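Local coordinates for 2-dehydropantoate 2-reductase (Geobacter metallireducens, PDB 3HN2), which probably catalyses the NADPH-dependent reduction of ketopantoate to pantoate, the second step from 3-methyl-2-oxobutanoate to (R)-pantoate in pantothenate biosynthesis, at residues W189-N194 / R218-E223; A6-G11 / V75-F80. One frame throughout, in Å; residues are numbered along the deposited sequence.

Contact 1: residues W189-N194 / R218-E223; sequences WNIPFN and RGIMLE
P192 faces I220 and M221 across a pair of buried, roughly antiparallel helical segments, whose axes approach to 9.1 Å with 147° between their N-to-C directions. The ring of P192 is the broad bump of its side. Its CD lies 3.8 Å from CG2 of I220, and the two side chains run alongside each other in opposite directions. I220 supplies the answering bump with that single methyl: CG2, anti to the backbone N, enters the hollow between the proline ring and I191, whose own CG2 is likewise 3.8 Å away. The backbones come closest at the same place, the CA atoms of P192 and I220 being 6.2 Å apart.

M221 works by length rather than breadth. Its CA–CB bond does not aim at the partner helix, but the chain is extended beyond CG (chi2 -165°, chi3 177°) and carries CE into the notch between P192 and F193. CE sits 3.8 Å from CG of the proline, the methionine chain lying athwart the ring. It reaches F193 at the ring edge, near the ring plane, 3.6 Å from CE1. On its own helix the F193 ring is set against W189, its CD1 lying 3.8 Å above the plane of the indole, toward the rim of that face.

Every contact between the segments is apolar. Beyond them, M245 of helix 241-249 touches both M221 and W189, while V217 adds to the surface against P192 and F193. On the other flank V292 of helix 290-302 packs on I191, and E223 forms a salt bridge with R291 of that helix. The arrangement is one of near-antiparallel helix packing within the all-helical C-terminal domain of the ketopantoate reductase family, related to the C-terminal domains of 6-phosphogluconate dehydrogenases.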
# COMPACT_ATOMS: atom_id res chain seq x y z
N TRP A 189 -8.84 6.21 -8.05
CA TRP A 189 -7.40 5.98 -8.01
C TRP A 189 -6.75 6.16 -9.38
O TRP A 189 -5.67 6.78 -9.48
CB TRP A 189 -7.07 4.59 -7.46
CG TRP A 189 -5.63 4.47 -7.12
CD1 TRP A 189 -5.04 4.79 -5.93
CD2 TRP A 189 -4.58 4.05 -8.00
NE1 TRP A 189 -3.69 4.57 -6.00
CE2 TRP A 189 -3.37 4.13 -7.26
CE3 TRP A 189 -4.53 3.62 -9.33
CZ2 TRP A 189 -2.13 3.79 -7.81
CZ3 TRP A 189 -3.29 3.28 -9.89
CH2 TRP A 189 -2.11 3.36 -9.12
N ASN A 190 -7.39 5.59 -10.40
CA ASN A 190 -6.82 5.50 -11.75
C ASN A 190 -6.68 6.83 -12.45
O ASN A 190 -5.84 6.98 -13.33
CB ASN A 190 -7.66 4.57 -12.64
CG ASN A 190 -7.09 3.16 -12.74
OD1 ASN A 190 -6.20 2.77 -11.98
ND2 ASN A 190 -7.63 2.38 -13.67
N ILE A 191 -7.52 7.80 -12.10
CA ILE A 191 -7.49 9.08 -12.79
C ILE A 191 -6.31 9.98 -12.34
O ILE A 191 -5.50 10.33 -13.20
CB ILE A 191 -8.89 9.76 -12.86
CG1 ILE A 191 -9.78 8.98 -13.84
CG2 ILE A 191 -8.77 11.21 -13.30
CD1 ILE A 191 -11.21 9.49 -13.98
N PRO A 192 -6.19 10.32 -11.02
CA PRO A 192 -4.99 11.10 -10.63
C PRO A 192 -3.67 10.40 -10.93
O PRO A 192 -2.77 11.03 -11.46
CB PRO A 192 -5.16 11.29 -9.12
CG PRO A 192 -6.14 10.24 -8.70
CD PRO A 192 -7.06 10.07 -9.86
N PHE A 193 -3.59 9.11 -10.68
CA PHE A 193 -2.32 8.41 -10.74
C PHE A 193 -1.92 7.89 -12.11
O PHE A 193 -0.81 8.16 -12.56
CB PHE A 193 -2.22 7.38 -9.62
CG PHE A 193 -2.23 8.01 -8.25
CD1 PHE A 193 -3.40 8.03 -7.49
CD2 PHE A 193 -1.09 8.64 -7.75
CE1 PHE A 193 -3.41 8.64 -6.23
CE2 PHE A 193 -1.10 9.24 -6.49
CZ PHE A 193 -2.26 9.24 -5.73
N ASN A 194 -2.80 7.18 -12.82
CA ASN A 194 -2.48 6.86 -14.23
C ASN A 194 -2.43 8.11 -15.13
O ASN A 194 -1.81 8.07 -16.19
CB ASN A 194 -3.42 5.80 -14.81
CG ASN A 194 -3.12 4.42 -14.29
OD1 ASN A 194 -3.27 4.15 -13.10
ND2 ASN A 194 -2.71 3.52 -15.18
N ARG A 218 -6.12 15.35 -4.33
CA ARG A 218 -7.38 15.52 -3.59
C ARG A 218 -8.50 16.09 -4.46
O ARG A 218 -9.60 15.56 -4.46
CB ARG A 218 -7.18 16.42 -2.37
CG ARG A 218 -6.60 15.73 -1.16
CD ARG A 218 -6.27 16.75 -0.09
NE ARG A 218 -5.19 16.29 0.78
CZ ARG A 218 -4.26 17.08 1.30
NH1 ARG A 218 -3.32 16.57 2.09
NH2 ARG A 218 -4.26 18.39 1.03
N GLY A 219 -8.19 17.17 -5.18
CA GLY A 219 -9.16 17.87 -6.01
C GLY A 219 -9.63 17.05 -7.19
O GLY A 219 -10.84 16.99 -7.48
N ILE A 220 -8.68 16.40 -7.87
CA ILE A 220 -8.99 15.48 -8.96
C ILE A 220 -9.92 14.38 -8.46
O ILE A 220 -10.96 14.11 -9.08
CB ILE A 220 -7.70 14.88 -9.57
CG1 ILE A 220 -6.91 15.94 -10.33
CG2 ILE A 220 -8.02 13.72 -10.52
CD1 ILE A 220 -5.45 15.58 -10.57
N MET A 221 -9.54 13.79 -7.33
CA MET A 221 -10.32 12.75 -6.66
C MET A 221 -11.74 13.15 -6.30
O MET A 221 -12.69 12.40 -6.59
CB MET A 221 -9.60 12.28 -5.42
CG MET A 221 -8.49 11.32 -5.73
SD MET A 221 -7.96 10.45 -4.25
CE MET A 221 -6.76 9.40 -5.02
N LEU A 222 -11.90 14.34 -5.70
CA LEU A 222 -13.23 14.87 -5.39
C LEU A 222 -14.16 15.04 -6.60
O LEU A 222 -15.38 14.95 -6.45
CB LEU A 222 -13.11 16.19 -4.64
CG LEU A 222 -12.69 16.09 -3.17
CD1 LEU A 222 -12.01 17.38 -2.67
CD2 LEU A 222 -13.87 15.73 -2.31
N GLU A 223 -13.59 15.30 -7.77
CA GLU A 223 -14.34 15.49 -9.00
C GLU A 223 -14.90 14.17 -9.50
O GLU A 223 -16.07 14.09 -9.86
CB GLU A 223 -13.47 16.13 -10.08
CG GLU A 223 -13.15 17.60 -9.84
CD GLU A 223 -12.36 18.22 -10.98
OE1 GLU A 223 -12.24 17.61 -12.07
OE2 GLU A 223 -11.85 19.35 -10.78

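Contact 2: residues A6-G11 / V75-F80; sequences AIVGAG and VGLKTF
The carbonyl of V8 receives the backbone NH of G76 as strand 5-8 gives way to the following turn. This bond, N to O 2.6 Å with 158° at the hydrogen, follows the parallel bridge of V8 with V75. CA of V75 adds a CA-H...O contact to the same oxygen at 3.4 Å. Packing stays close just beyond: with no side chain on G9, its CA comes directly against the G76 backbone, G9 CA to G76 C being 3.6 Å.

The side-chain contact is looser. CG1 of V8, anti to the backbone N (chi1 173°), approaches CG of L77 at 4.0 Å, the two side chains meeting at a slant. Toward G11 and K78, both partly exposed, the segments separate. G9 and G11 fit the glycine-rich GxGxxG pattern of Rossmann folds, consistent with a dinucleotide-binding turn here.

Backbone bonds tie strand 5-8 to strand 28-31 through I7 and to strand 72-75 through A6 and V8. Helix 85-89 covers V75 and L77 through Y85, and Q103 binds the carbonyl oxygen of L77.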
# COMPACT_ATOMS: atom_id res chain seq x y z
N ALA A 6 -11.59 -19.00 -22.25
CA ALA A 6 -10.79 -18.35 -23.30
C ALA A 6 -10.25 -17.02 -22.80
O ALA A 6 -10.98 -16.24 -22.20
CB ALA A 6 -11.62 -18.14 -24.56
N ILE A 7 -8.97 -16.76 -23.07
CA ILE A 7 -8.34 -15.50 -22.69
C ILE A 7 -8.17 -14.59 -23.89
O ILE A 7 -7.43 -14.91 -24.83
CB ILE A 7 -6.94 -15.70 -22.02
CG1 ILE A 7 -7.01 -16.71 -20.86
CG2 ILE A 7 -6.35 -14.36 -21.59
CD1 ILE A 7 -7.93 -16.31 -19.72
N VAL A 8 -8.84 -13.45 -23.86
CA VAL A 8 -8.78 -12.48 -24.96
C VAL A 8 -8.14 -11.17 -24.46
O VAL A 8 -8.78 -10.33 -23.83
CB VAL A 8 -10.18 -12.25 -25.59
CG1 VAL A 8 -10.15 -11.13 -26.61
CG2 VAL A 8 -10.66 -13.55 -26.24
N GLY A 9 -6.86 -11.04 -24.74
CA GLY A 9 -6.07 -9.92 -24.24
C GLY A 9 -4.61 -10.24 -24.38
O GLY A 9 -3.91 -9.64 -25.20
N ALA A 10 -4.16 -11.20 -23.57
CA ALA A 10 -2.76 -11.65 -23.52
C ALA A 10 -1.80 -10.53 -23.09
O ALA A 10 -0.64 -10.48 -23.52
CB ALA A 10 -2.32 -12.30 -24.85
N GLY A 11 -2.29 -9.65 -22.23
CA GLY A 11 -1.49 -8.59 -21.66
C GLY A 11 -0.89 -9.03 -20.34
O GLY A 11 -0.77 -10.23 -20.08
N VAL A 75 -12.03 -11.23 -20.98
CA VAL A 75 -11.50 -10.16 -21.81
C VAL A 75 -10.48 -9.34 -20.99
O VAL A 75 -10.81 -8.75 -19.96
CB VAL A 75 -12.62 -9.26 -22.36
CG1 VAL A 75 -12.07 -8.27 -23.36
CG2 VAL A 75 -13.71 -10.10 -23.02
N GLY A 76 -9.23 -9.35 -21.45
CA GLY A 76 -8.16 -8.56 -20.84
C GLY A 76 -7.53 -7.61 -21.84
O GLY A 76 -6.39 -7.16 -21.65
N LEU A 77 -8.27 -7.32 -22.91
CA LEU A 77 -7.85 -6.41 -23.98
C LEU A 77 -7.58 -5.00 -23.48
O LEU A 77 -8.22 -4.54 -22.54
CB LEU A 77 -8.92 -6.32 -25.07
CG LEU A 77 -9.05 -7.35 -26.19
CD1 LEU A 77 -10.40 -7.17 -26.88
CD2 LEU A 77 -7.92 -7.25 -27.20
N LYS A 78 -6.64 -4.33 -24.12
CA LYS A 78 -6.49 -2.90 -23.94
C LYS A 78 -7.65 -2.22 -24.65
O LYS A 78 -8.04 -2.63 -25.74
CB LYS A 78 -5.14 -2.42 -24.46
CG LYS A 78 -4.12 -2.12 -23.37
CD LYS A 78 -3.64 -3.38 -22.65
CE LYS A 78 -3.38 -3.12 -21.17
NZ LYS A 78 -2.35 -2.06 -20.94
N THR A 79 -8.21 -1.19 -24.01
CA THR A 79 -9.52 -0.63 -24.40
C THR A 79 -9.55 0.14 -25.72
O THR A 79 -10.63 0.47 -26.21
CB THR A 79 -10.11 0.23 -23.27
OG1 THR A 79 -9.13 1.17 -22.81
CG2 THR A 79 -10.56 -0.64 -22.11
N PHE A 80 -8.38 0.43 -26.29
CA PHE A 80 -8.32 1.03 -27.62
C PHE A 80 -8.55 0.00 -28.75
O PHE A 80 -8.74 0.38 -29.91
CB PHE A 80 -7.03 1.83 -27.84
CG PHE A 80 -5.79 1.16 -27.31
CD1 PHE A 80 -5.22 1.57 -26.11
CD2 PHE A 80 -5.16 0.14 -28.04
CE1 PHE A 80 -4.06 0.97 -25.62
CE2 PHE A 80 -4.01 -0.46 -27.56
CZ PHE A 80 -3.45 -0.05 -26.35

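From the N terminus, strand 5-8 and its glycine-rich turn come first. After 63 intervening residues, which include strand 28-31 and most of strand 72-75, the chain returns at 75-80 to close contact 2. It thereby joins two neighbouring parallel strands of the Rossmann-type N-terminal part. The chain then completes the large sheet and enters helix 179-200. A shorter, largely helical excursion of 23 residues leads to helix 211-229 and closes contact 1. The two closures lie in series, neither nested nor crossed. Their centres are 25 Å apart and their nearest atoms about 8 Å, without touching: contact 2 ties two strands of the Rossmann-type sheet, contact 1 the C-terminal helical part.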